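Local coordinates for protein zebrafish RNase5 (PDB 3LJE) that probably cleaves RNA, as a member of the pancreatic ribonuclease family related to the angiogenins, at residues Q26-A31 / P81-K86; K35-G40 / N49-A54; P9-F14 / R58-C63. One frame throughout, in Å; residues are numbered along the deposited sequence. Where two conformers were deposited one is given.

The three contacts join different elements of a small pancreatic-type ribonuclease. Contact 1 ties a helix to the antiparallel sheet, contact 2 packs the loop after that helix on a neighbouring strand, and contact 3 joins two helices. All are buried, and contact 2 is nearest the centre of the chain. Contacts 1 and 2 reach neighbouring strands of one sheet, 80-89 and 48-52, and Val83 O lies 2.8 Å from Phe51 N. Contact 1 is covalent, a disulfide, whereas contact 2 is apolar packing beside an amide with polar partners. Contact 3, across the molecule from contact 1, combines an aromatic-aliphatic touch with a water bridge; it meets contact 2 where Ile52 CG2 is 3.6 Å from Ile59 CD1.

Contact 1: residues Q26-A31 / P81-K86; sequences QKCDRA and PVVTCK
Cys28 and Cys85 meet with no ring, amide or other flat side chain between the segments, so the junction has no faces or edges to describe. What joins the segments is a disulfide, with Cys28 SG bonded to Cys85 SG at 2.1 Å. Each sulfur stands beside its own backbone N and opposite its carbonyl carbon, and the left-handed bridge, with a chi3 of -79°, leaves Cys28 CA 5.6 Å from Cys85 CA. Val83 lies two residues before Cys85, on the same face of the strand: its CG1 rests 4.1 Å from Cys28 SG, swung there by a chi1 of 160° that sets this methyl anti to the backbone N. Thr84, between Val83 and Cys85 in the strand, turns its side chain to the other face, where its hydroxyl bonds to that of Thr50. No hydrogen bond crosses the contact, so the covalent link does the joining, as in other pancreatic-type ribonucleases, where a disulfide ties the second helix to the sheet. Strand 80-89 here runs between strand 48-52, paired through Val83 and Cys85, and strand 97-112, paired through Val82 and Thr84; helix 28-34 also reaches strand 97-112, through Asp29 OD1 and Tyr98 N.

Contact 2: residues K35-G40 / N49-A54; sequences KKITAG and NTFIQA. With ACT (acetate ion), chain B.
Ile37 and Phe51 are brought together from opposite directions by similar first torsions. Ile37 places CG1 anti to the carbonyl carbon (chi1 -60°) and extends it (chi2 170°), while Phe51 sets its ring beside its own backbone N with a chi1 of -65°. Ile37 CD1 thereby reaches Phe51 CZ at 3.6 Å. Lys35 CD is 3.5 Å from Phe51 CE1; in the conformer described its chain bends at the last torsion, and NZ makes a salt bridge with Asp20. Asn49 ND2 lies 3.3 Å above one face of the Phe51 ring, offset toward the rim. The other Ile37 branch, CG2, touches Asn49 OD1 at 3.7 Å. The buried amide is satisfied at both ends, OD1 by Lys46 NZ and ND2 by Gln17 O, which fixes its rotation. An acetate, probably from the crystallisation liquor, takes a weak, long bond from Thr38 N and is also bound by Arg16. Asn49, Thr50 and Phe51 end the C-K-x-x-N-T-F signature of pancreatic ribonucleases. Lys36, in a Schellman motif, follows helix 28-34; Ile37, in the loop beyond, touches Arg16 and Gln17 of helix 8-18, while strand 48-52 pairs with strand 80-89 and Phe51 packs on Ala31 and Met32 of helix 28-34.

Contact 3: residues P9-F14 / R58-C63; sequences PRYQKF and RITTVC
Phe14 presents the edge of its ring to Ile59, whose CG2 methyl sits near the ring plane, 3.9 Å from both CE2 and CZ of Phe14. The methyl thus straddles one ring bond. Two torsions set this up: Phe14 carries its ring anti to the backbone N (chi1 171°), and Ile59 holds CG2 anti to its own N as well, so that the two side chains slant across the gap between the helices, where Tyr11 CA and Thr60 CA, the nearest pair, are 10.0 Å apart. One turn earlier in helix 8-18 the contact becomes polar. Tyr11 brings the edge of its ring up to Thr60, with CE1 4.4 Å from OG1, but the real link is a water molecule. It lies 2.5 Å from Tyr11 OH and donates to Thr60 OG1 at 2.8 Å. That threonine hydroxyl in turn bonds to Lys56 O, which holds it in place to receive the water. The Tyr11 ring also meets that of Trp115 edge-to-face. Packing of the N-terminal helix on the body of the protein is a feature of the pancreatic ribonuclease fold. The pair joins helix 8-18 to helix 56-60: Leu109 of strand 97-112 touches both Phe14 and Ile59, Pro116 of strand 115-119 touches Tyr11, Phe14 and Thr60, and the Cys63-Cys111 disulfide ties segment 58-63 to strand 97-112.

Contact 1: residues Q26-A31 / P81-K86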
ATOM      1  N   GLN A  26       1.100  -7.012 -14.330  1.00 22.71           N
ATOM      2  CA  GLN A  26       1.554  -6.294 -15.550  1.00 24.08           C
ATOM      3  C   GLN A  26       1.354  -4.812 -15.469  1.00 21.32           C
ATOM      4  O   GLN A  26       1.959  -4.095 -16.255  1.00 21.87           O
ATOM      5  CB  GLN A  26       0.788  -6.700 -16.799  1.00 28.09           C
ATOM      6  CG  GLN A  26      -0.550  -7.207 -16.479  1.00 36.57           C
ATOM      7  CD  GLN A  26      -0.391  -8.642 -16.057  1.00 40.62           C
ATOM      8  OE1 GLN A  26       0.498  -9.308 -16.622  1.00 45.71           O
ATOM      9  NE2 GLN A  26      -1.196  -9.136 -15.118  1.00 40.13           N
ATOM     10  N   LYS A  27       0.559  -4.330 -14.515  1.00 18.60           N
ATOM     11  CA  LYS A  27       0.297  -2.896 -14.420  1.00 17.28           C
ATOM     12  C   LYS A  27       1.219  -2.101 -13.499  1.00 16.88           C
ATOM     13  O   LYS A  27       0.982  -0.886 -13.266  1.00 16.21           O
ATOM     14  CB  LYS A  27      -1.187  -2.707 -13.902  1.00 18.86           C
ATOM     15  CG  LYS A  27      -2.309  -3.334 -14.839  1.00 20.88           C
ATOM     16  CD  LYS A  27      -3.725  -3.089 -14.061  1.00 23.93           C
ATOM     17  CE  LYS A  27      -4.686  -4.023 -14.492  1.00 25.70           C
ATOM     18  NZ  LYS A  27      -5.983  -3.773 -13.993  1.00 27.65           N
ATOM     19  N   CYS A  28       2.220  -2.774 -12.870  1.00 17.18           N
ATOM     20  CA  CYS A  28       3.088  -2.019 -11.977  1.00 16.45           C
ATOM     21  C   CYS A  28       3.614  -0.683 -12.539  1.00 15.15           C
ATOM     22  O   CYS A  28       3.523   0.314 -11.863  1.00 15.14           O
ATOM     23  CB  CYS A  28       4.345  -2.842 -11.516  1.00 17.20           C
ATOM     24  SG  CYS A  28       3.867  -4.122 -10.278  1.00 19.37           S
ATOM     25  N   ASP A  29       4.220  -0.685 -13.730  1.00 14.67           N
ATOM     26  CA  ASP A  29       4.798   0.559 -14.204  1.00 15.84           C
ATOM     27  C   ASP A  29       3.754   1.688 -14.319  1.00 16.05           C
ATOM     28  O   ASP A  29       4.005   2.793 -13.811  1.00 15.91           O
ATOM     29  CB  ASP A  29       5.441   0.408 -15.576  1.00 18.00           C
ATOM     30  CG  ASP A  29       6.813  -0.420 -15.529  1.00 23.04           C
ATOM     31  OD1 ASP A  29       7.262  -0.819 -14.389  1.00 23.27           O
ATOM     32  OD2 ASP A  29       7.377  -0.661 -16.633  1.00 19.60           O
ATOM     33  N   ARG A  30       2.616   1.388 -14.961  1.00 16.27           N
ATOM     34  CA  ARG A  30       1.625   2.484 -15.145  1.00 17.15           C
ATOM     35  C   ARG A  30       0.983   2.896 -13.810  1.00 15.82           C
ATOM     36  O   ARG A  30       0.702   4.080 -13.607  1.00 16.95           O
ATOM     37  CB  ARG A  30       0.542   2.104 -16.212  0.50 18.26           C
ATOM     38  CG  ARG A  30      -0.747   1.321 -15.740  0.50 20.26           C
ATOM     39  CD  ARG A  30      -1.784   1.036 -16.821  0.50 20.75           C
ATOM     40  NE  ARG A  30      -1.361  -0.077 -17.633  0.50 25.71           N
ATOM     41  CZ  ARG A  30      -2.056  -1.053 -18.200  0.50 23.24           C
ATOM     42  NH1 ARG A  30      -3.386  -1.218 -18.119  0.50 25.15           N
ATOM     43  NH2 ARG A  30      -1.342  -1.892 -18.889  0.50 24.71           N
ATOM     44  N   ALA A  31       0.754   1.946 -12.880  1.00 15.87           N
ATOM     45  CA  ALA A  31       0.182   2.272 -11.583  1.00 15.55           C
ATOM     46  C   ALA A  31       1.165   3.174 -10.823  1.00 14.21           C
ATOM     47  O   ALA A  31       0.761   4.182 -10.257  1.00 16.37           O
ATOM     48  CB  ALA A  31      -0.132   1.013 -10.783  1.00 13.64           C
ATOM     49  N   PRO A  81      -5.016 -10.738  -0.647  1.00 14.26           N
ATOM     50  CA  PRO A  81      -4.364 -10.789  -1.942  1.00 14.89           C
ATOM     51  C   PRO A  81      -3.586  -9.522  -2.185  1.00 13.49           C
ATOM     52  O   PRO A  81      -4.113  -8.423  -2.009  1.00 15.65           O
ATOM     53  CB  PRO A  81      -5.502 -10.920  -2.943  1.00 13.05           C
ATOM     54  CG  PRO A  81      -6.645 -10.192  -2.295  1.00 13.56           C
ATOM     55  CD  PRO A  81      -6.297 -10.037  -0.838  1.00 14.76           C
ATOM     56  N   VAL A  82      -2.363  -9.615  -2.635  1.00 14.81           N
ATOM     57  CA  VAL A  82      -1.582  -8.418  -2.922  1.00 15.56           C
ATOM     58  C   VAL A  82      -0.760  -8.556  -4.179  1.00 17.43           C
ATOM     59  O   VAL A  82      -0.417  -9.655  -4.600  1.00 19.83           O
ATOM     60  CB  VAL A  82      -0.550  -8.022  -1.781  1.00 15.96           C
ATOM     61  CG1 VAL A  82      -1.349  -7.853  -0.368  1.00 15.62           C
ATOM     62  CG2 VAL A  82       0.637  -9.102  -1.687  1.00 18.44           C
ATOM     63  N   VAL A  83      -0.431  -7.396  -4.767  1.00 16.12           N
ATOM     64  CA  VAL A  83       0.521  -7.368  -5.872  1.00 16.78           C
ATOM     65  C   VAL A  83       1.642  -6.459  -5.420  1.00 16.39           C
ATOM     66  O   VAL A  83       1.385  -5.269  -5.077  1.00 16.84           O
ATOM     67  CB  VAL A  83      -0.095  -6.782  -7.183  1.00 18.21           C
ATOM     68  CG1 VAL A  83       1.126  -6.317  -8.148  1.00 17.53           C
ATOM     69  CG2 VAL A  83      -1.037  -7.815  -7.773  1.00 18.94           C
ATOM     70  N   THR A  84       2.855  -6.993  -5.341  1.00 16.07           N
ATOM     71  CA  THR A  84       4.027  -6.198  -4.981  1.00 15.98           C
ATOM     72  C   THR A  84       4.848  -5.771  -6.185  1.00 16.27           C
ATOM     73  O   THR A  84       5.238  -6.642  -7.034  1.00 19.14           O
ATOM     74  CB  THR A  84       4.940  -6.976  -4.008  1.00 18.50           C
ATOM     75  OG1 THR A  84       4.168  -7.241  -2.818  1.00 20.57           O
ATOM     76  CG2 THR A  84       6.150  -6.138  -3.642  1.00 19.43           C
ATOM     77  N   CYS A  85       5.121  -4.441  -6.306  1.00 16.31           N
ATOM     78  CA  CYS A  85       5.873  -3.928  -7.466  1.00 16.06           C
ATOM     79  C   CYS A  85       7.294  -3.644  -6.982  1.00 17.57           C
ATOM     80  O   CYS A  85       7.408  -2.909  -6.050  1.00 18.04           O
ATOM     81  CB  CYS A  85       5.245  -2.588  -7.974  1.00 14.72           C
ATOM     82  SG  CYS A  85       3.571  -2.937  -8.621  1.00 16.61           S
ATOM     83  N   LYS A  86       8.325  -4.259  -7.574  1.00 20.03           N
ATOM     84  CA  LYS A  86       9.713  -4.029  -7.137  1.00 21.62           C
ATOM     85  C   LYS A  86      10.503  -3.440  -8.281  1.00 21.83           C
ATOM     86  O   LYS A  86      10.468  -3.934  -9.381  1.00 22.42           O
ATOM     87  CB  LYS A  86      10.427  -5.327  -6.721  1.00 24.53           C
ATOM     88  CG  LYS A  86       9.624  -6.098  -5.741  1.00 32.38           C
ATOM     89  CD  LYS A  86      10.253  -7.496  -5.373  1.00 36.59           C
ATOM     90  CE  LYS A  86       9.022  -8.457  -5.088  1.00 39.48           C
ATOM     91  NZ  LYS A  86       8.968  -8.772  -3.597  1.00 42.64           N
TER

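Contact 2: residues K35-G40 / N49-A54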
ATOM      1  N   LYS A  35      -0.163   7.068 -10.306  1.00 17.35           N
ATOM      2  CA  LYS A  35      -0.531   7.404  -8.875  1.00 18.22           C
ATOM      3  C   LYS A  35       0.597   8.235  -8.317  1.00 18.13           C
ATOM      4  O   LYS A  35       0.592   8.673  -7.126  1.00 19.27           O
ATOM      5  CB  LYS A  35      -0.739   6.092  -8.050  0.86 18.21           C
ATOM      6  CG  LYS A  35      -1.998   5.181  -8.524  0.86 18.65           C
ATOM      7  CD  LYS A  35      -1.818   3.754  -7.932  0.86 19.25           C
ATOM      8  CE  LYS A  35      -2.825   2.719  -8.572  0.86 21.44           C
ATOM      9  NZ  LYS A  35      -4.172   2.979  -8.023  0.86 19.14           N
ATOM     10  N   LYS A  36       1.582   8.519  -9.155  1.00 18.25           N
ATOM     11  CA  LYS A  36       2.681   9.331  -8.698  1.00 20.19           C
ATOM     12  C   LYS A  36       3.365   8.836  -7.401  1.00 23.05           C
ATOM     13  O   LYS A  36       3.675   9.625  -6.451  1.00 23.33           O
ATOM     14  CB  LYS A  36       2.206  10.787  -8.488  1.00 24.91           C
ATOM     15  CG  LYS A  36       1.632  11.387  -9.777  1.00 27.87           C
ATOM     16  CD  LYS A  36       1.563  12.980  -9.608  1.00 33.01           C
ATOM     17  CE  LYS A  36       1.605  13.733 -10.944  1.00 33.48           C
ATOM     18  NZ  LYS A  36       0.641  13.176 -11.913  1.00 39.29           N
ATOM     19  N   ILE A  37       3.688   7.553  -7.375  1.00 20.52           N
ATOM     20  CA  ILE A  37       4.255   7.013  -6.148  1.00 21.93           C
ATOM     21  C   ILE A  37       5.762   7.060  -6.273  1.00 24.74           C
ATOM     22  O   ILE A  37       6.326   6.279  -7.052  1.00 26.91           O
ATOM     23  CB  ILE A  37       3.821   5.587  -5.974  1.00 19.90           C
ATOM     24  CG1 ILE A  37       2.274   5.632  -5.896  1.00 17.75           C
ATOM     25  CG2 ILE A  37       4.451   4.918  -4.648  1.00 19.47           C
ATOM     26  CD1 ILE A  37       1.692   4.224  -5.969  1.00 19.86           C
ATOM     27  N   THR A  38       6.391   7.974  -5.534  1.00 26.34           N
ATOM     28  CA  THR A  38       7.876   8.109  -5.588  1.00 29.08           C
ATOM     29  C   THR A  38       8.488   7.827  -4.235  1.00 29.93           C
ATOM     30  O   THR A  38       7.778   7.573  -3.297  1.00 28.54           O
ATOM     31  CB  THR A  38       8.260   9.548  -5.989  1.00 31.07           C
ATOM     32  OG1 THR A  38       7.721  10.448  -5.046  1.00 33.62           O
ATOM     33  CG2 THR A  38       7.702   9.905  -7.310  1.00 30.84           C
ATOM     34  N   ALA A  39       9.818   7.886  -4.174  1.00 32.94           N
ATOM     35  CA  ALA A  39      10.499   7.689  -2.917  1.00 37.77           C
ATOM     36  C   ALA A  39      10.397   9.040  -2.202  1.00 41.80           C
ATOM     37  O   ALA A  39      11.011  10.009  -2.641  1.00 42.37           O
ATOM     38  CB  ALA A  39      11.946   7.285  -3.096  1.00 34.17           C
ATOM     39  N   GLY A  40       9.618   9.113  -1.134  1.00 46.59           N
ATOM     40  CA  GLY A  40       9.383  10.324  -0.330  1.00 50.98           C
ATOM     41  C   GLY A  40       9.805  11.719  -0.870  1.00 54.59           C
ATOM     42  O   GLY A  40      10.958  12.108  -0.761  1.00 55.56           O
ATOM     43  N   ASN A  49       6.607  -1.318  -3.695  1.00 15.75           N
ATOM     44  CA  ASN A  49       5.357  -0.761  -3.224  1.00 14.62           C
ATOM     45  C   ASN A  49       4.285  -1.833  -3.474  1.00 16.52           C
ATOM     46  O   ASN A  49       4.072  -2.301  -4.611  1.00 14.59           O
ATOM     47  CB  ASN A  49       4.995   0.502  -4.039  1.00 15.53           C
ATOM     48  CG  ASN A  49       3.735   1.171  -3.518  1.00 16.15           C
ATOM     49  OD1 ASN A  49       3.800   1.974  -2.581  1.00 16.44           O
ATOM     50  ND2 ASN A  49       2.551   0.791  -4.087  1.00 16.37           N
ATOM     51  N   THR A  50       3.614  -2.196  -2.388  1.00 14.17           N
ATOM     52  CA  THR A  50       2.574  -3.161  -2.548  1.00 14.62           C
ATOM     53  C   THR A  50       1.172  -2.558  -2.638  1.00 14.03           C
ATOM     54  O   THR A  50       0.755  -1.732  -1.811  1.00 14.65           O
ATOM     55  CB  THR A  50       2.641  -4.127  -1.265  1.00 16.91           C
ATOM     56  OG1 THR A  50       3.934  -4.688  -1.287  1.00 15.22           O
ATOM     57  CG2 THR A  50       1.443  -5.218  -1.278  1.00 16.25           C
ATOM     58  N   PHE A  51       0.373  -3.132  -3.551  1.00 12.50           N
ATOM     59  CA  PHE A  51      -1.039  -2.801  -3.661  1.00 13.21           C
ATOM     60  C   PHE A  51      -1.889  -3.968  -3.118  1.00 13.40           C
ATOM     61  O   PHE A  51      -1.747  -5.110  -3.575  1.00 13.33           O
ATOM     62  CB  PHE A  51      -1.410  -2.600  -5.158  1.00 14.67           C
ATOM     63  CG  PHE A  51      -0.695  -1.410  -5.742  1.00 13.02           C
ATOM     64  CD1 PHE A  51      -1.263  -0.107  -5.546  1.00 11.19           C
ATOM     65  CD2 PHE A  51       0.526  -1.569  -6.440  1.00 13.83           C
ATOM     66  CE1 PHE A  51      -0.559   1.046  -6.076  1.00 13.47           C
ATOM     67  CE2 PHE A  51       1.182  -0.433  -6.975  1.00 15.76           C
ATOM     68  CZ  PHE A  51       0.640   0.850  -6.787  1.00 13.14           C
ATOM     69  N   ILE A  52      -2.722  -3.667  -2.148  1.00 13.67           N
ATOM     70  CA  ILE A  52      -3.580  -4.684  -1.560  1.00 14.46           C
ATOM     71  C   ILE A  52      -4.803  -4.731  -2.512  1.00 14.35           C
ATOM     72  O   ILE A  52      -5.488  -3.698  -2.775  1.00 14.55           O
ATOM     73  CB  ILE A  52      -4.076  -4.252  -0.182  1.00 13.93           C
ATOM     74  CG1 ILE A  52      -2.831  -4.006   0.756  1.00 14.42           C
ATOM     75  CG2 ILE A  52      -5.088  -5.365   0.391  1.00 12.30           C
ATOM     76  CD1 ILE A  52      -3.314  -3.143   2.038  1.00 16.22           C
ATOM     77  N   GLN A  53      -5.136  -5.951  -2.962  1.00 14.77           N
ATOM     78  CA  GLN A  53      -6.315  -6.119  -3.890  1.00 15.36           C
ATOM     79  C   GLN A  53      -7.599  -6.246  -3.169  1.00 14.87           C
ATOM     80  O   GLN A  53      -8.212  -7.302  -3.130  1.00 16.17           O
ATOM     81  CB  GLN A  53      -6.026  -7.332  -4.826  1.00 16.20           C
ATOM     82  CG  GLN A  53      -4.861  -7.053  -5.745  1.00 15.45           C
ATOM     83  CD  GLN A  53      -4.506  -8.359  -6.468  1.00 19.03           C
ATOM     84  OE1 GLN A  53      -4.136  -9.343  -5.751  1.00 19.67           O
ATOM     85  NE2 GLN A  53      -4.551  -8.391  -7.872  1.00 16.14           N
ATOM     86  N   ALA A  54      -8.030  -5.164  -2.553  1.00 13.58           N
ATOM     87  CA  ALA A  54      -9.271  -5.213  -1.807  1.00 15.82           C
ATOM     88  C   ALA A  54      -9.865  -3.845  -1.709  1.00 15.94           C
ATOM     89  O   ALA A  54      -9.249  -2.877  -2.124  1.00 15.75           O
ATOM     90  CB  ALA A  54      -9.035  -5.785  -0.418  1.00 15.69           C
TER
HETATM   91  C   ACT B5000       4.368  10.120  -2.944  1.00 50.50           C
HETATM   92  O   ACT B5000       3.508  10.941  -2.557  1.00 50.29           O
HETATM   93  OXT ACT B5000       4.206   8.881  -2.994  1.00 49.82           O
HETATM   94  CH3 ACT B5000       5.723  10.678  -3.382  1.00 51.15           C

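Contact 3: residues P9-F14 / R58-C63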
ATOM      1  N   PRO A   9      -4.949  13.144   5.789  1.00 32.80           N
ATOM      2  CA  PRO A   9      -3.870  13.193   4.788  1.00 31.92           C
ATOM      3  C   PRO A   9      -3.122  11.844   4.619  1.00 30.31           C
ATOM      4  O   PRO A   9      -2.873  11.373   3.482  1.00 28.60           O
ATOM      5  CB  PRO A   9      -2.927  14.319   5.317  1.00 33.04           C
ATOM      6  CG  PRO A   9      -3.945  15.291   6.061  1.00 33.07           C
ATOM      7  CD  PRO A   9      -4.731  14.158   6.854  1.00 33.91           C
ATOM      8  N   ARG A  10      -2.853  11.214   5.754  1.00 27.39           N
ATOM      9  CA  ARG A  10      -2.125   9.939   5.752  1.00 25.54           C
ATOM     10  C   ARG A  10      -2.982   8.816   5.228  1.00 22.52           C
ATOM     11  O   ARG A  10      -2.470   7.891   4.494  1.00 20.83           O
ATOM     12  CB  ARG A  10      -1.590   9.607   7.139  1.00 25.46           C
ATOM     13  CG  ARG A  10      -0.206  10.314   7.369  1.00 31.73           C
ATOM     14  CD  ARG A  10       0.402   9.899   8.716  1.00 32.68           C
ATOM     15  NE  ARG A  10      -0.620  10.267   9.696  1.00 34.58           N
ATOM     16  CZ  ARG A  10      -0.853   9.606  10.843  1.00 35.22           C
ATOM     17  NH1 ARG A  10      -0.117   8.532  11.172  1.00 33.25           N
ATOM     18  NH2 ARG A  10      -1.855  10.018  11.624  1.00 35.79           N
ATOM     19  N   TYR A  11      -4.241   8.870   5.579  1.00 20.73           N
ATOM     20  CA  TYR A  11      -5.172   7.852   5.141  1.00 22.18           C
ATOM     21  C   TYR A  11      -5.372   7.959   3.610  1.00 22.49           C
ATOM     22  O   TYR A  11      -5.413   6.961   2.863  1.00 21.23           O
ATOM     23  CB  TYR A  11      -6.498   8.102   5.840  1.00 23.54           C
ATOM     24  CG  TYR A  11      -7.647   7.359   5.270  1.00 23.49           C
ATOM     25  CD1 TYR A  11      -7.756   5.962   5.413  1.00 22.38           C
ATOM     26  CD2 TYR A  11      -8.664   8.044   4.600  1.00 24.71           C
ATOM     27  CE1 TYR A  11      -8.863   5.283   4.916  1.00 21.55           C
ATOM     28  CE2 TYR A  11      -9.773   7.383   4.083  1.00 24.52           C
ATOM     29  CZ  TYR A  11      -9.892   6.016   4.235  1.00 24.71           C
ATOM     30  OH  TYR A  11     -11.016   5.350   3.724  1.00 24.54           O
ATOM     31  N   GLN A  12      -5.541   9.188   3.127  1.00 22.18           N
ATOM     32  CA  GLN A  12      -5.726   9.309   1.684  1.00 23.19           C
ATOM     33  C   GLN A  12      -4.471   8.831   0.945  1.00 20.91           C
ATOM     34  O   GLN A  12      -4.540   8.230  -0.155  1.00 21.12           O
ATOM     35  CB  GLN A  12      -6.039  10.800   1.289  1.00 26.21           C
ATOM     36  CG  GLN A  12      -7.352  11.366   1.880  1.00 31.36           C
ATOM     37  CD  GLN A  12      -8.481  10.555   1.348  1.00 34.99           C
ATOM     38  OE1 GLN A  12      -8.344  10.039   0.238  1.00 35.86           O
ATOM     39  NE2 GLN A  12      -9.582  10.377   2.114  1.00 35.19           N
ATOM     40  N   LYS A  13      -3.286   9.168   1.463  1.00 20.96           N
ATOM     41  CA  LYS A  13      -2.067   8.730   0.827  1.00 19.71           C
ATOM     42  C   LYS A  13      -1.989   7.161   0.865  1.00 18.74           C
ATOM     43  O   LYS A  13      -1.539   6.529  -0.061  1.00 15.16           O
ATOM     44  CB  LYS A  13      -0.894   9.312   1.583  1.00 22.95           C
ATOM     45  CG  LYS A  13       0.514   8.896   0.950  1.00 25.67           C
ATOM     46  CD  LYS A  13       1.665   9.758   1.530  1.00 29.86           C
ATOM     47  CE  LYS A  13       2.994   9.264   1.084  1.00 35.04           C
ATOM     48  NZ  LYS A  13       4.040  10.323   1.524  1.00 39.25           N
ATOM     49  N   PHE A  14      -2.452   6.580   1.962  1.00 15.65           N
ATOM     50  CA  PHE A  14      -2.420   5.079   2.042  1.00 15.99           C
ATOM     51  C   PHE A  14      -3.344   4.500   0.945  1.00 15.58           C
ATOM     52  O   PHE A  14      -3.039   3.489   0.297  1.00 17.32           O
ATOM     53  CB  PHE A  14      -2.940   4.695   3.445  1.00 15.36           C
ATOM     54  CG  PHE A  14      -3.165   3.208   3.620  1.00 16.97           C
ATOM     55  CD1 PHE A  14      -2.090   2.369   3.971  1.00 16.91           C
ATOM     56  CD2 PHE A  14      -4.466   2.654   3.349  1.00 17.84           C
ATOM     57  CE1 PHE A  14      -2.316   0.940   4.051  1.00 17.90           C
ATOM     58  CE2 PHE A  14      -4.678   1.261   3.425  1.00 16.14           C
ATOM     59  CZ  PHE A  14      -3.603   0.406   3.782  1.00 15.22           C
ATOM     60  N   ARG A  58     -12.873  -3.004   3.513  1.00 16.33           N
ATOM     61  CA  ARG A  58     -12.461  -4.278   4.061  1.00 17.70           C
ATOM     62  C   ARG A  58     -11.061  -4.149   4.669  1.00 19.25           C
ATOM     63  O   ARG A  58     -10.768  -4.728   5.698  1.00 19.83           O
ATOM     64  CB  ARG A  58     -12.429  -5.376   2.972  1.00 17.33           C
ATOM     65  CG  ARG A  58     -12.414  -6.780   3.719  1.00 19.95           C
ATOM     66  CD  ARG A  58     -12.809  -7.986   2.840  1.00 22.44           C
ATOM     67  NE  ARG A  58     -11.706  -8.240   1.906  1.00 19.62           N
ATOM     68  CZ  ARG A  58     -10.731  -9.118   2.166  1.00 19.93           C
ATOM     69  NH1 ARG A  58     -10.672  -9.844   3.342  1.00 19.05           N
ATOM     70  NH2 ARG A  58      -9.816  -9.329   1.244  1.00 18.75           N
ATOM     71  N   ILE A  59     -10.195  -3.425   3.990  1.00 17.07           N
ATOM     72  CA  ILE A  59      -8.816  -3.273   4.510  1.00 16.65           C
ATOM     73  C   ILE A  59      -8.915  -2.510   5.854  1.00 17.39           C
ATOM     74  O   ILE A  59      -8.162  -2.841   6.800  1.00 16.07           O
ATOM     75  CB  ILE A  59      -7.976  -2.466   3.524  1.00 17.73           C
ATOM     76  CG1 ILE A  59      -7.744  -3.325   2.254  1.00 17.85           C
ATOM     77  CG2 ILE A  59      -6.576  -2.112   4.089  1.00 15.92           C
ATOM     78  CD1 ILE A  59      -7.172  -2.459   1.095  1.00 20.78           C
ATOM     79  N   THR A  60      -9.816  -1.543   5.930  1.00 16.21           N
ATOM     80  CA  THR A  60      -9.941  -0.749   7.182  1.00 18.85           C
ATOM     81  C   THR A  60     -10.320  -1.639   8.396  1.00 21.22           C
ATOM     82  O   THR A  60      -9.991  -1.304   9.552  1.00 21.67           O
ATOM     83  CB  THR A  60     -10.913   0.435   6.903  1.00 19.67           C
ATOM     84  OG1 THR A  60     -10.275   1.270   5.931  1.00 20.38           O
ATOM     85  CG2 THR A  60     -11.228   1.297   8.198  1.00 19.39           C
ATOM     86  N   THR A  61     -11.025  -2.757   8.153  1.00 19.71           N
ATOM     87  CA  THR A  61     -11.359  -3.688   9.269  1.00 19.09           C
ATOM     88  C   THR A  61     -10.095  -4.224   9.961  1.00 18.86           C
ATOM     89  O   THR A  61     -10.183  -4.656  11.101  1.00 18.04           O
ATOM     90  CB  THR A  61     -12.212  -4.965   8.806  1.00 18.39           C
ATOM     91  OG1 THR A  61     -11.441  -5.793   7.920  1.00 19.25           O
ATOM     92  CG2 THR A  61     -13.538  -4.474   8.132  1.00 20.65           C
ATOM     93  N   VAL A  62      -8.952  -4.209   9.268  1.00 17.68           N
ATOM     94  CA  VAL A  62      -7.710  -4.620   9.959  1.00 18.53           C
ATOM     95  C   VAL A  62      -7.407  -3.643  11.130  1.00 20.33           C
ATOM     96  O   VAL A  62      -6.797  -4.041  12.169  1.00 19.43           O
ATOM     97  CB  VAL A  62      -6.518  -4.647   8.987  1.00 17.51           C
ATOM     98  CG1 VAL A  62      -5.180  -5.077   9.714  1.00 15.71           C
ATOM     99  CG2 VAL A  62      -6.831  -5.755   7.950  1.00 17.35           C
ATOM    100  N   CYS A  63      -7.849  -2.402  10.972  1.00 18.83           N
ATOM    101  CA  CYS A  63      -7.614  -1.397  12.014  1.00 22.81           C
ATOM    102  C   CYS A  63      -8.790  -1.450  13.001  1.00 25.14           C
ATOM    103  O   CYS A  63      -8.889  -0.593  13.906  1.00 25.50           O
ATOM    104  CB  CYS A  63      -7.557   0.021  11.409  1.00 20.86           C
ATOM    105  SG  CYS A  63      -6.036   0.281  10.470  1.00 21.18           S
TER
HETATM  106  O   HOH W   1     -11.863   3.152   4.696  1.00 33.72           O